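Local structure of uncharacterized protein A6V7T0 (Pseudomonas aeruginosa, 3K12) at residues Q38-L43 and N77-Q82. The protein is of unknown function but belongs to the YjgF-like clan of small alpha/beta proteins, which commonly assemble as trimers. Residues are numbered along the deposited sequence; the frame is centred on the assembly and turned at random.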
loop_
_atom_site.group_PDB
_atom_site.type_symbol
_atom_site.label_atom_id
_atom_site.label_comp_id
_atom_site.label_asym_id
_atom_site.label_seq_id
_atom_site.Cartn_x
_atom_site.Cartn_y
_atom_site.Cartn_z
ATOM N N GLN D 38 -0.801 -15.174 15.250
ATOM C CA GLN D 38 0.074 -14.203 14.561
ATOM C C GLN D 38 -0.630 -12.884 14.303
ATOM O O GLN D 38 -0.046 -11.811 14.496
ATOM C CB GLN D 38 0.622 -14.769 13.277
ATOM C CG GLN D 38 1.538 -15.965 13.510
ATOM C CD GLN D 38 2.444 -16.271 12.346
ATOM O OE1 GLN D 38 2.722 -15.401 11.510
ATOM N NE2 GLN D 38 2.948 -17.507 12.291
ATOM N N THR D 39 -1.906 -12.962 13.942
ATOM C CA THR D 39 -2.717 -11.778 13.704
ATOM C C THR D 39 -2.869 -10.963 15.002
ATOM O O THR D 39 -2.753 -9.735 15.009
ATOM C CB THR D 39 -4.092 -12.148 13.103
ATOM O OG1 THR D 39 -3.884 -12.854 11.867
ATOM C CG2 THR D 39 -4.920 -10.896 12.837
ATOM N N ARG D 40 -3.130 -11.660 16.123
ATOM C CA ARG D 40 -3.264 -10.980 17.408
ATOM C C ARG D 40 -1.956 -10.288 17.787
ATOM O O ARG D 40 -1.983 -9.147 18.229
ATOM C CB ARG D 40 -3.551 -11.999 18.509
ATOM C CG ARG D 40 -4.798 -12.784 18.334
ATOM C CD ARG D 40 -4.913 -13.983 19.341
ATOM N NE ARG D 40 -6.235 -14.561 19.135
ATOM C CZ ARG D 40 -7.351 -13.890 19.433
ATOM N NH1 ARG D 40 -8.543 -14.393 19.176
ATOM N NH2 ARG D 40 -7.244 -12.699 19.995
ATOM N N GLN D 41 -0.843 -11.006 17.658
ATOM C CA GLN D 41 0.485 -10.427 17.959
ATOM C C GLN D 41 0.722 -9.133 17.178
ATOM O O GLN D 41 1.182 -8.128 17.741
ATOM C CB GLN D 41 1.627 -11.376 17.638
ATOM C CG GLN D 41 1.790 -12.565 18.600
ATOM C CD GLN D 41 2.917 -13.459 18.153
ATOM O OE1 GLN D 41 4.065 -13.020 18.035
ATOM N NE2 GLN D 41 2.594 -14.722 17.852
ATOM N N ILE D 42 0.409 -9.176 15.882
ATOM C CA ILE D 42 0.606 -8.032 15.000
ATOM C C ILE D 42 -0.305 -6.888 15.390
ATOM O O ILE D 42 0.151 -5.761 15.524
ATOM C CB ILE D 42 0.402 -8.443 13.533
ATOM C CG1 ILE D 42 1.565 -9.324 13.053
ATOM C CG2 ILE D 42 0.233 -7.191 12.631
ATOM C CD1 ILE D 42 1.234 -10.115 11.813
ATOM N N LEU D 43 -1.604 -7.159 15.576
ATOM C CA LEU D 43 -2.502 -6.106 15.958
ATOM C C LEU D 43 -2.159 -5.521 17.315
ATOM O O LEU D 43 -2.337 -4.317 17.527
ATOM C CB LEU D 43 -3.966 -6.569 15.914
ATOM C CG LEU D 43 -4.475 -6.881 14.488
ATOM C CD1 LEU D 43 -5.812 -7.648 14.594
ATOM C CD2 LEU D 43 -4.698 -5.599 13.728
ATOM N N ASN D 77 -9.619 -13.293 9.518
ATOM C CA ASN D 77 -10.810 -12.463 9.648
ATOM C C ASN D 77 -11.538 -12.629 10.979
ATOM O O ASN D 77 -12.164 -11.690 11.446
ATOM C CB ASN D 77 -11.781 -12.686 8.493
ATOM C CG ASN D 77 -11.217 -12.228 7.184
ATOM O OD1 ASN D 77 -10.435 -11.270 7.111
ATOM N ND2 ASN D 77 -11.586 -12.921 6.122
ATOM N N GLN D 78 -11.412 -13.815 11.571
ATOM C CA GLN D 78 -11.978 -14.090 12.903
ATOM C C GLN D 78 -11.416 -13.096 13.917
ATOM O O GLN D 78 -12.169 -12.446 14.651
ATOM C CB GLN D 78 -11.664 -15.534 13.307
ATOM C CG GLN D 78 -12.099 -15.975 14.713
ATOM C CD GLN D 78 -11.393 -17.277 15.126
ATOM O OE1 GLN D 78 -11.139 -17.515 16.314
ATOM N NE2 GLN D 78 -11.048 -18.101 14.152
ATOM N N VAL D 79 -10.095 -12.944 13.922
ATOM C CA VAL D 79 -9.471 -11.991 14.851
ATOM C C VAL D 79 -9.791 -10.541 14.474
ATOM O O VAL D 79 -10.130 -9.725 15.333
ATOM C CB VAL D 79 -7.938 -12.220 14.935
ATOM C CG1 VAL D 79 -7.273 -11.202 15.831
ATOM C CG2 VAL D 79 -7.663 -13.637 15.415
ATOM N N TRP D 80 -9.657 -10.216 13.173
ATOM C CA TRP D 80 -9.982 -8.884 12.685
ATOM C C TRP D 80 -11.364 -8.420 13.174
ATOM O O TRP D 80 -11.527 -7.309 13.656
ATOM C CB TRP D 80 -9.908 -8.880 11.142
ATOM C CG TRP D 80 -10.106 -7.526 10.532
ATOM C CD1 TRP D 80 -11.284 -6.951 10.193
ATOM C CD2 TRP D 80 -9.079 -6.564 10.211
ATOM N NE1 TRP D 80 -11.074 -5.685 9.672
ATOM C CE2 TRP D 80 -9.727 -5.431 9.670
ATOM C CE3 TRP D 80 -7.682 -6.558 10.322
ATOM C CZ2 TRP D 80 -9.022 -4.285 9.220
ATOM C CZ3 TRP D 80 -6.978 -5.433 9.877
ATOM C CH2 TRP D 80 -7.653 -4.308 9.341
ATOM N N ASP D 81 -12.350 -9.320 13.047
ATOM C CA ASP D 81 -13.725 -9.010 13.420
ATOM C C ASP D 81 -13.936 -8.874 14.941
ATOM O O ASP D 81 -14.926 -8.273 15.389
ATOM C CB ASP D 81 -14.678 -10.071 12.846
ATOM C CG ASP D 81 -14.771 -10.025 11.328
ATOM O OD1 ASP D 81 -14.354 -9.021 10.707
ATOM O OD2 ASP D 81 -15.267 -11.021 10.746
ATOM N N GLN D 82 -12.993 -9.385 15.711
ATOM C CA GLN D 82 -13.043 -9.281 17.179
ATOM C C GLN D 82 -12.265 -8.128 17.739
ATOM O O GLN D 82 -12.273 -7.914 18.925
ATOM C CB GLN D 82 -12.478 -10.567 17.823
ATOM C CG GLN D 82 -13.419 -11.730 17.707
ATOM C CD GLN D 82 -12.797 -13.062 18.054
ATOM O OE1 GLN D 82 -11.705 -13.146 18.659
ATOM N NE2 GLN D 82 -13.484 -14.120 17.669
#
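Arg-40 and Val-79 mark the nearest CA approach between segments 38-43 and 77-82, which lie on helices 35-52 and 73-83, with their CA atoms 6.8 Å apart. The axes of the two short segments run in roughly the same direction, crossing at -38° with a closest separation of 9.5 Å. Val-79 points toward helix 35-52 and packs against Thr-39, Arg-40 and Leu-43, and its two methyls divide the work. CG1, anti to the backbone N (chi1 177°), meets three carbons: Thr-39 CG2 at 3.8 Å, Arg-40 CG at 3.9 Å and Leu-43 CD1 at 4.0 Å. CG2 instead lies under one face of the Arg-40 guanidinium, 3.7 Å from its plane and displaced toward the rim. The two helices lie together on the mixed sheet, as in other YjgF-like proteins, and the inner side chains here reach down to the strands: Thr-39 rests on Val-106 and Met-108, Trp-80 on Val-63 and Ile-65. The Thr-39 methyl is the branch turned to Val-79, whereas OG1 is hydrogen-bonded to Ile-35 O, one turn earlier in its own helix. Nearer the sheet, Leu-43 CD2 comes obliquely to Trp-80 CZ3 at 4.5 Å, a loose apolar touch; the indole also forms a cation-pi pair with Arg-92. On the exposed side, the extended Arg-40 chain carries its guanidinium over Val-79 to Gln-82, where NH1 gives a weak hydrogen bond to OE1 at 3.4 Å. OE1 lies at the guanidinium edge, near its plane, while the amide plane is turned 37° from it.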